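Local structure of vacuolar protein sorting-associated protein 53 (3NS4) at residues L125-Y139 / S149-I161. The protein serves, as a subunit of the GARP tethering complex, in retrograde transport from endosomes to the late Golgi, and is represented here by its C-terminal domain. The protein carries 2 engineered substitutions. Residues are numbered along the deposited sequence; the frame is centred on the assembly and turned at random.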
loop_
_atom_site.group_PDB
_atom_site.type_symbol
_atom_site.label_atom_id
_atom_site.label_comp_id
_atom_site.label_asym_id
_atom_site.label_seq_id
_atom_site.Cartn_x
_atom_site.Cartn_y
_atom_site.Cartn_z
ATOM N N LEU A 125 6.042 -4.843 3.491
ATOM C CA LEU A 125 5.659 -6.265 3.444
ATOM C C LEU A 125 6.836 -7.219 3.739
ATOM O O LEU A 125 6.630 -8.342 4.261
ATOM C CB LEU A 125 5.042 -6.642 2.104
ATOM C CG LEU A 125 3.727 -5.919 1.826
ATOM C CD1 LEU A 125 3.313 -6.088 0.384
ATOM C CD2 LEU A 125 2.624 -6.379 2.772
HETATM N N MSE A 126 8.059 -6.774 3.427
HETATM C CA MSE A 126 9.214 -7.635 3.617
HETATM C C MSE A 126 9.823 -7.548 4.988
HETATM O O MSE A 126 10.801 -8.226 5.275
HETATM C CB MSE A 126 10.292 -7.315 2.620
HETATM C CG MSE A 126 9.866 -7.374 1.188
HETATM SE SE MSE A 126 11.440 -7.042 0.047
HETATM C CE MSE A 126 11.987 -5.257 0.728
ATOM N N ALA A 127 9.266 -6.720 5.846
ATOM C CA ALA A 127 9.829 -6.605 7.186
ATOM C C ALA A 127 9.638 -7.868 8.016
ATOM O O ALA A 127 8.602 -8.534 7.941
ATOM C CB ALA A 127 9.235 -5.428 7.898
ATOM N N PRO A 128 10.649 -8.233 8.799
ATOM C CA PRO A 128 10.412 -9.408 9.654
ATOM C C PRO A 128 9.496 -9.076 10.853
ATOM O O PRO A 128 9.359 -7.884 11.244
ATOM C CB PRO A 128 11.813 -9.782 10.144
ATOM C CG PRO A 128 12.644 -8.536 9.961
ATOM C CD PRO A 128 12.045 -7.754 8.837
ATOM N N LEU A 129 8.870 -10.117 11.417
ATOM C CA LEU A 129 7.998 -9.976 12.603
ATOM C C LEU A 129 8.590 -10.698 13.812
ATOM O O LEU A 129 7.881 -11.426 14.509
ATOM C CB LEU A 129 6.622 -10.550 12.318
ATOM C CG LEU A 129 5.839 -9.775 11.286
ATOM C CD1 LEU A 129 4.704 -10.660 10.861
ATOM C CD2 LEU A 129 5.371 -8.433 11.844
ATOM N N ASP A 130 9.887 -10.507 14.048
ATOM C CA ASP A 130 10.580 -11.186 15.135
ATOM C C ASP A 130 10.413 -10.457 16.450
ATOM O O ASP A 130 10.232 -11.091 17.504
ATOM C CB ASP A 130 12.044 -11.415 14.777
ATOM C CG ASP A 130 12.212 -12.483 13.698
ATOM O OD1 ASP A 130 11.763 -13.637 13.928
ATOM O OD2 ASP A 130 12.803 -12.178 12.632
ATOM N N SER A 131 10.477 -9.129 16.408
ATOM C CA SER A 131 10.204 -8.372 17.619
ATOM C C SER A 131 9.158 -7.301 17.360
ATOM O O SER A 131 9.195 -6.609 16.353
ATOM C CB SER A 131 11.469 -7.799 18.277
ATOM O OG SER A 131 11.919 -6.624 17.645
ATOM N N ALA A 132 8.212 -7.195 18.277
ATOM C CA ALA A 132 7.164 -6.215 18.142
ATOM C C ALA A 132 7.732 -4.799 18.058
ATOM O O ALA A 132 7.126 -3.925 17.404
ATOM C CB ALA A 132 6.190 -6.336 19.294
ATOM N N ASP A 133 8.897 -4.602 18.694
ATOM C CA ASP A 133 9.572 -3.298 18.787
ATOM C C ASP A 133 10.252 -2.945 17.478
ATOM O O ASP A 133 10.097 -1.823 16.974
ATOM C CB ASP A 133 10.607 -3.246 19.947
ATOM C CG ASP A 133 9.981 -3.389 21.366
ATOM O OD1 ASP A 133 8.764 -3.152 21.542
ATOM O OD2 ASP A 133 10.725 -3.711 22.332
ATOM N N ASP A 134 11.015 -3.887 16.927
ATOM C CA ASP A 134 11.717 -3.612 15.670
ATOM C C ASP A 134 10.725 -3.351 14.588
ATOM O O ASP A 134 10.980 -2.533 13.695
ATOM C CB ASP A 134 12.682 -4.728 15.239
ATOM C CG ASP A 134 14.034 -4.664 15.959
ATOM O OD1 ASP A 134 14.345 -3.639 16.625
ATOM O OD2 ASP A 134 14.800 -5.644 15.841
ATOM N N TYR A 135 9.591 -4.048 14.673
ATOM C CA TYR A 135 8.550 -3.892 13.667
ATOM C C TYR A 135 7.915 -2.537 13.770
ATOM O O TYR A 135 7.630 -1.920 12.747
ATOM C CB TYR A 135 7.503 -5.000 13.685
ATOM C CG TYR A 135 6.408 -4.801 12.657
ATOM C CD1 TYR A 135 6.682 -4.784 11.284
ATOM C CD2 TYR A 135 5.094 -4.644 13.050
ATOM C CE1 TYR A 135 5.649 -4.598 10.332
ATOM C CE2 TYR A 135 4.068 -4.480 12.125
ATOM C CZ TYR A 135 4.344 -4.458 10.783
ATOM O OH TYR A 135 3.288 -4.269 9.932
ATOM N N TYR A 136 7.711 -2.057 14.990
ATOM C CA TYR A 136 7.172 -0.719 15.136
ATOM C C TYR A 136 8.129 0.307 14.505
ATOM O O TYR A 136 7.696 1.155 13.715
ATOM C CB TYR A 136 6.860 -0.347 16.588
ATOM C CG TYR A 136 6.628 1.151 16.699
ATOM C CD1 TYR A 136 5.433 1.739 16.253
ATOM C CD2 TYR A 136 7.634 1.995 17.184
ATOM C CE1 TYR A 136 5.247 3.132 16.314
ATOM C CE2 TYR A 136 7.456 3.384 17.248
ATOM C CZ TYR A 136 6.263 3.949 16.811
ATOM O OH TYR A 136 6.104 5.329 16.873
ATOM N N GLU A 137 9.421 0.227 14.833
ATOM C CA GLU A 137 10.398 1.188 14.277
ATOM C C GLU A 137 10.260 1.333 12.782
ATOM O O GLU A 137 10.239 2.456 12.260
ATOM C CB GLU A 137 11.857 0.851 14.626
ATOM C CG GLU A 137 12.170 0.963 16.110
ATOM C CD GLU A 137 11.834 2.352 16.708
ATOM O OE1 GLU A 137 11.853 3.375 15.986
ATOM O OE2 GLU A 137 11.547 2.425 17.922
ATOM N N THR A 138 10.122 0.202 12.101
ATOM C CA THR A 138 10.057 0.274 10.674
ATOM C C THR A 138 8.629 0.638 10.188
ATOM O O THR A 138 8.480 1.356 9.178
ATOM C CB THR A 138 10.662 -0.980 9.984
ATOM O OG1 THR A 138 9.656 -1.962 9.824
ATOM C CG2 THR A 138 11.869 -1.559 10.771
ATOM N N TYR A 139 7.590 0.188 10.900
ATOM C CA TYR A 139 6.220 0.541 10.503
ATOM C C TYR A 139 6.023 2.069 10.543
ATOM O O TYR A 139 5.532 2.684 9.577
ATOM C CB TYR A 139 5.169 -0.157 11.359
ATOM C CG TYR A 139 3.791 0.215 10.936
ATOM C CD1 TYR A 139 3.049 -0.626 10.106
ATOM C CD2 TYR A 139 3.230 1.423 11.313
ATOM C CE1 TYR A 139 1.758 -0.274 9.667
ATOM C CE2 TYR A 139 1.944 1.781 10.873
ATOM C CZ TYR A 139 1.228 0.918 10.046
ATOM O OH TYR A 139 -0.017 1.264 9.624
ATOM N N SER A 149 -5.174 2.695 12.986
ATOM C CA SER A 149 -5.205 1.305 13.389
ATOM C C SER A 149 -5.772 0.371 12.337
ATOM O O SER A 149 -5.329 -0.781 12.255
ATOM C CB SER A 149 -5.982 1.149 14.681
ATOM O OG SER A 149 -7.307 1.567 14.472
ATOM N N ALA A 150 -6.752 0.819 11.550
ATOM C CA ALA A 150 -7.260 -0.056 10.489
ATOM C C ALA A 150 -6.152 -0.324 9.434
ATOM O O ALA A 150 -5.940 -1.475 9.013
ATOM C CB ALA A 150 -8.484 0.526 9.845
ATOM N N VAL A 151 -5.427 0.727 9.042
ATOM C CA VAL A 151 -4.347 0.596 8.080
ATOM C C VAL A 151 -3.309 -0.362 8.659
ATOM O O VAL A 151 -2.852 -1.333 8.018
ATOM C CB VAL A 151 -3.726 1.981 7.786
ATOM C CG1 VAL A 151 -2.374 1.877 7.118
ATOM C CG2 VAL A 151 -4.656 2.809 6.931
ATOM N N TRP A 152 -2.977 -0.120 9.910
ATOM C CA TRP A 152 -1.991 -0.942 10.549
ATOM C C TRP A 152 -2.345 -2.412 10.468
ATOM O O TRP A 152 -1.491 -3.279 10.235
ATOM C CB TRP A 152 -1.914 -0.523 11.983
ATOM C CG TRP A 152 -0.877 -1.211 12.703
ATOM C CD1 TRP A 152 0.440 -0.878 12.772
ATOM C CD2 TRP A 152 -1.057 -2.361 13.518
ATOM N NE1 TRP A 152 1.110 -1.771 13.602
ATOM C CE2 TRP A 152 0.209 -2.689 14.072
ATOM C CE3 TRP A 152 -2.172 -3.152 13.842
ATOM C CZ2 TRP A 152 0.397 -3.782 14.915
ATOM C CZ3 TRP A 152 -1.993 -4.235 14.698
ATOM C CH2 TRP A 152 -0.710 -4.540 15.221
ATOM N N SER A 153 -3.632 -2.667 10.605
ATOM C CA SER A 153 -4.132 -4.005 10.672
ATOM C C SER A 153 -4.169 -4.672 9.353
ATOM O O SER A 153 -3.903 -5.879 9.243
ATOM C CB SER A 153 -5.530 -3.948 11.233
ATOM O OG SER A 153 -5.481 -3.315 12.500
ATOM N N PHE A 154 -4.529 -3.898 8.345
ATOM C CA PHE A 154 -4.615 -4.448 7.017
ATOM C C PHE A 154 -3.196 -4.805 6.622
ATOM O O PHE A 154 -2.926 -5.936 6.187
ATOM C CB PHE A 154 -5.267 -3.458 6.081
ATOM C CG PHE A 154 -5.774 -4.075 4.830
ATOM C CD1 PHE A 154 -5.943 -5.466 4.748
ATOM C CD2 PHE A 154 -6.203 -3.274 3.756
ATOM C CE1 PHE A 154 -6.443 -6.074 3.566
ATOM C CE2 PHE A 154 -6.717 -3.884 2.575
ATOM C CZ PHE A 154 -6.831 -5.283 2.478
ATOM N N VAL A 155 -2.267 -3.881 6.861
ATOM C CA VAL A 155 -0.881 -4.179 6.572
ATOM C C VAL A 155 -0.464 -5.495 7.226
ATOM O O VAL A 155 -0.020 -6.411 6.536
ATOM C CB VAL A 155 0.012 -3.071 7.027
ATOM C CG1 VAL A 155 1.453 -3.461 6.875
ATOM C CG2 VAL A 155 -0.282 -1.847 6.206
ATOM N N LEU A 156 -0.640 -5.606 8.541
ATOM C CA LEU A 156 -0.241 -6.826 9.249
ATOM C C LEU A 156 -0.882 -8.110 8.675
ATOM O O LEU A 156 -0.232 -9.159 8.525
ATOM C CB LEU A 156 -0.557 -6.695 10.745
ATOM C CG LEU A 156 -0.015 -7.811 11.646
ATOM C CD1 LEU A 156 1.519 -7.884 11.551
ATOM C CD2 LEU A 156 -0.465 -7.573 13.074
ATOM N N ALA A 157 -2.170 -8.023 8.366
ATOM C CA ALA A 157 -2.837 -9.151 7.783
ATOM C C ALA A 157 -2.169 -9.440 6.442
ATOM O O ALA A 157 -1.858 -10.579 6.140
ATOM C CB ALA A 157 -4.306 -8.854 7.616
ATOM N N LEU A 158 -1.899 -8.401 5.658
ATOM C CA LEU A 158 -1.283 -8.609 4.349
ATOM C C LEU A 158 0.062 -9.272 4.511
ATOM O O LEU A 158 0.425 -10.103 3.684
ATOM C CB LEU A 158 -1.184 -7.319 3.525
ATOM C CG LEU A 158 -2.572 -6.841 3.148
ATOM C CD1 LEU A 158 -2.561 -5.446 2.663
ATOM C CD2 LEU A 158 -3.145 -7.774 2.127
ATOM N N LYS A 159 0.785 -8.914 5.573
ATOM C CA LYS A 159 2.081 -9.515 5.867
ATOM C C LYS A 159 2.015 -11.040 6.028
ATOM O O LYS A 159 3.048 -11.711 5.937
ATOM C CB LYS A 159 2.711 -8.888 7.088
ATOM C CG LYS A 159 3.477 -7.648 6.805
ATOM C CD LYS A 159 4.238 -7.322 8.079
ATOM C CE LYS A 159 5.623 -6.869 7.782
ATOM N NZ LYS A 159 6.366 -7.859 6.931
ATOM N N GLY A 160 0.821 -11.577 6.281
ATOM C CA GLY A 160 0.633 -13.026 6.312
ATOM C C GLY A 160 0.428 -13.687 7.651
ATOM O O GLY A 160 0.244 -14.905 7.725
ATOM N N ILE A 161 0.464 -12.880 8.714
ATOM C CA ILE A 161 0.306 -13.317 10.118
ATOM C C ILE A 161 -0.978 -14.149 10.244
ATOM O O ILE A 161 -1.971 -13.855 9.588
ATOM C CB ILE A 161 0.242 -12.066 11.019
ATOM C CG1 ILE A 161 0.531 -12.381 12.441
ATOM C CG2 ILE A 161 -1.131 -11.400 10.997
ATOM C CD1 ILE A 161 0.132 -11.221 13.328
HETATM O O HOH W 1 1.031 -3.319 10.938
#
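Lys159 supplies the direct polar link, its ammonium group donating to the carbonyl of Leu125, at the C-terminal end of helix 102-125, and to that of Ala127 in the turn after it. NZ lies 2.7 Å from Leu125 O, above that carbonyl's plane, and 2.5 Å from Ala127 O, where it sits in plane on a lone pair. The lysine chain bends at its outer two torsions, turning the ammonium toward these carbonyls as its methylenes pass Tyr135; CE comes within 3.4 Å of Tyr135 CE1.

Tyr135 enters as a knob among Trp152, Val155, Leu156 and Lys159. Its hydroxyl is bonded to a water, which in turn donates to Trp152 O at 2.6 Å, an indirect tie between the segments. Leu129 CD2 lies over the centre of one face of the Tyr135 ring and also meets Leu156 CD1 at 3.9 Å.

Aromatic contact is concentrated at Tyr139 and Trp152, an edge-to-face pair with centroids 4.5 Å apart and planes at 63°. The indole edge does the touching: Trp152 CD1 stands 3.3 Å above the centre of the tyrosine ring. With CG anti to its backbone N (chi1 -180°), Tyr139 extends to the near side of helix 149-159, with OH beside Val151 CG1 and the backbone of Trp152.

The helix axes of the two segments stay 13.1 Å apart at 116°, so large side chains span the gap in this buried part of the helical C-terminal domain. Helix 165-178 covers Tyr135 through Met171 and Trp152 through Trp172, whereas helix 20-47 packs on Leu125 and Leu158 through Leu47.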